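Local atomic coordinates of C-C motif chemokine 1 (Homo sapiens, PDB entry 4OIJ), a protein that acts as a secreted CC chemokine that attracts monocytes but not neutrophils and binds the receptor CCR8. Residues Ile20-Ile25 against Arg63-His68. Residues are numbered along the deposited sequence; the frame is centred on the assembly and turned at random.
With SO4 (sulfate ion), chain J.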
loop_
_atom_site.group_PDB
_atom_site.type_symbol
_atom_site.label_atom_id
_atom_site.label_comp_id
_atom_site.label_asym_id
_atom_site.label_seq_id
_atom_site.Cartn_x
_atom_site.Cartn_y
_atom_site.Cartn_z
ATOM N N ILE A 20 4.215 5.684 -19.587
ATOM C CA ILE A 20 2.879 5.101 -19.514
ATOM C C ILE A 20 1.910 6.072 -20.189
ATOM O O ILE A 20 1.871 7.244 -19.796
ATOM C CB ILE A 20 2.462 4.814 -18.051
ATOM C CG1 ILE A 20 3.373 3.723 -17.436
ATOM C CG2 ILE A 20 0.968 4.442 -17.957
ATOM C CD1 ILE A 20 3.413 3.751 -16.025
ATOM N N PRO A 21 1.091 5.607 -21.164
ATOM C CA PRO A 21 0.118 6.509 -21.786
ATOM C C PRO A 21 -0.833 7.124 -20.763
ATOM O O PRO A 21 -1.397 6.412 -19.924
ATOM C CB PRO A 21 -0.598 5.607 -22.803
ATOM C CG PRO A 21 0.381 4.529 -23.113
ATOM C CD PRO A 21 1.021 4.263 -21.771
ATOM N N LEU A 22 -0.964 8.466 -20.808
ATOM C CA LEU A 22 -1.848 9.236 -19.935
ATOM C C LEU A 22 -3.274 8.655 -19.893
ATOM O O LEU A 22 -3.818 8.499 -18.800
ATOM C CB LEU A 22 -1.873 10.723 -20.320
ATOM C CG LEU A 22 -2.714 11.631 -19.425
ATOM C CD1 LEU A 22 -2.100 11.758 -18.007
ATOM C CD2 LEU A 22 -2.905 12.975 -20.066
ATOM N N ARG A 23 -3.821 8.249 -21.057
ATOM C CA ARG A 23 -5.169 7.640 -21.185
ATOM C C ARG A 23 -5.309 6.320 -20.390
ATOM O O ARG A 23 -6.413 5.933 -20.048
ATOM C CB ARG A 23 -5.555 7.445 -22.674
ATOM C CG ARG A 23 -4.625 6.487 -23.448
ATOM C CD ARG A 23 -4.737 6.559 -24.976
ATOM N NE ARG A 23 -3.417 6.730 -25.604
ATOM C CZ ARG A 23 -2.533 5.751 -25.810
ATOM N NH1 ARG A 23 -2.821 4.501 -25.461
ATOM N NH2 ARG A 23 -1.342 6.019 -26.336
ATOM N N ALA A 24 -4.182 5.650 -20.090
ATOM C CA ALA A 24 -4.140 4.392 -19.337
ATOM C C ALA A 24 -4.290 4.581 -17.824
ATOM O O ALA A 24 -4.546 3.601 -17.119
ATOM C CB ALA A 24 -2.832 3.664 -19.628
ATOM N N ILE A 25 -4.095 5.824 -17.325
ATOM C CA ILE A 25 -4.084 6.168 -15.889
ATOM C C ILE A 25 -5.409 6.769 -15.450
ATOM O O ILE A 25 -5.931 7.653 -16.124
ATOM C CB ILE A 25 -2.905 7.142 -15.561
ATOM C CG1 ILE A 25 -1.547 6.657 -16.144
ATOM C CG2 ILE A 25 -2.794 7.410 -14.059
ATOM C CD1 ILE A 25 -0.464 7.761 -16.368
ATOM N N ARG A 63 1.080 14.047 -14.175
ATOM C CA ARG A 63 0.583 14.453 -12.851
ATOM C C ARG A 63 -0.336 15.659 -12.938
ATOM O O ARG A 63 -1.368 15.694 -12.262
ATOM C CB ARG A 63 1.771 14.749 -11.907
ATOM C CG ARG A 63 1.381 15.028 -10.458
ATOM C CD ARG A 63 2.552 15.532 -9.637
ATOM N NE ARG A 63 2.278 15.442 -8.203
ATOM C CZ ARG A 63 2.454 16.435 -7.336
ATOM N NH1 ARG A 63 2.918 17.611 -7.748
ATOM N NH2 ARG A 63 2.173 16.261 -6.052
ATOM N N LYS A 64 0.039 16.646 -13.778
ATOM C CA LYS A 64 -0.723 17.883 -13.984
ATOM C C LYS A 64 -2.076 17.644 -14.662
ATOM O O LYS A 64 -2.993 18.433 -14.471
ATOM C CB LYS A 64 0.103 18.901 -14.792
ATOM C CG LYS A 64 1.224 19.559 -13.992
ATOM C CD LYS A 64 1.645 20.897 -14.601
ATOM C CE LYS A 64 2.446 21.739 -13.634
ATOM N NZ LYS A 64 2.654 23.120 -14.143
ATOM N N MET A 65 -2.194 16.564 -15.450
ATOM C CA MET A 65 -3.402 16.221 -16.203
ATOM C C MET A 65 -4.296 15.165 -15.534
ATOM O O MET A 65 -5.234 14.662 -16.160
ATOM C CB MET A 65 -3.027 15.838 -17.641
ATOM C CG MET A 65 -2.309 16.953 -18.369
ATOM S SD MET A 65 -2.000 16.526 -20.077
ATOM C CE MET A 65 -0.276 17.097 -20.249
ATOM N N LEU A 66 -4.011 14.850 -14.251
ATOM C CA LEU A 66 -4.765 13.890 -13.452
ATOM C C LEU A 66 -5.212 14.482 -12.119
ATOM O O LEU A 66 -4.649 15.475 -11.659
ATOM C CB LEU A 66 -3.921 12.638 -13.158
ATOM C CG LEU A 66 -3.530 11.760 -14.336
ATOM C CD1 LEU A 66 -2.256 10.904 -13.980
ATOM C CD2 LEU A 66 -4.741 10.946 -14.860
ATOM N N ARG A 67 -6.194 13.836 -11.485
ATOM C CA ARG A 67 -6.651 14.176 -10.131
ATOM C C ARG A 67 -6.069 13.144 -9.120
ATOM O O ARG A 67 -5.623 12.074 -9.541
ATOM C CB ARG A 67 -8.183 14.201 -10.069
ATOM C CG ARG A 67 -8.802 15.160 -11.103
ATOM C CD ARG A 67 -9.984 15.906 -10.563
ATOM N NE ARG A 67 -10.379 17.011 -11.437
ATOM C CZ ARG A 67 -10.061 18.288 -11.232
ATOM N NH1 ARG A 67 -10.480 19.224 -12.071
ATOM N NH2 ARG A 67 -9.312 18.633 -10.193
ATOM N N HIS A 68 -6.055 13.481 -7.800
ATOM C CA HIS A 68 -5.596 12.598 -6.713
ATOM C C HIS A 68 -6.579 11.434 -6.593
ATOM O O HIS A 68 -7.786 11.669 -6.695
ATOM C CB HIS A 68 -5.589 13.363 -5.381
ATOM C CG HIS A 68 -4.263 13.937 -5.013
ATOM N ND1 HIS A 68 -3.354 13.227 -4.246
ATOM C CD2 HIS A 68 -3.732 15.146 -5.317
ATOM C CE1 HIS A 68 -2.298 14.015 -4.126
ATOM N NE2 HIS A 68 -2.477 15.180 -4.750
HETATM S S SO4 J . -7.052 16.825 -7.296
HETATM O O1 SO4 J . -7.827 17.182 -8.468
HETATM O O2 SO4 J . -6.979 18.018 -6.393
HETATM O O3 SO4 J . -7.759 15.692 -6.640
HETATM O O4 SO4 J . -5.674 16.417 -7.719
#
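Leu22 spreads its two methyls over the pair of side chains that follows the C-terminal helix: CD2 lies 3.7 Å from Met65 SD, while CD1 sits 3.9 Å from Leu66 CG. Leu22 CG stands anti to its own backbone N (chi1 -177°), which carries the fork across to the other segment. There Leu22 crosses Met65 at about a right angle but runs past Leu66 in the opposite direction. Leu66 in turn offers CD1 to Ile25, where CG2 of the isoleucine comes within 3.5 Å. The second methyl of Leu66, CD2, comes near the Ile25 carbonyl oxygen, 3.7 Å from Ile25 O. No hydrogen bond joins the segments; the side-chain contacts are apolar, grading from buried Ile25 out to exposed Met65. In the short 3-10 segment, Ile25 N donates to Leu22 O at 3.1 Å, and both side chains set off toward the other segment. Beyond Leu66 the chain holds a sulfate, probably from the crystallisation liquor: Arg67 NH2 reaches SO4 O1 in the guanidinium plane (2.7 Å), and His68 N is shared between O3 and O4. In this chemokine fold, the contact ties the turn leading into strand 25-30 to the end of helix 57-64, with His62 of that helix touching Leu22 and Ile25, Phe42 and Leu44 of strand 39-44 packing on Ile25, and Tyr28 of strand 25-30 meeting Leu66.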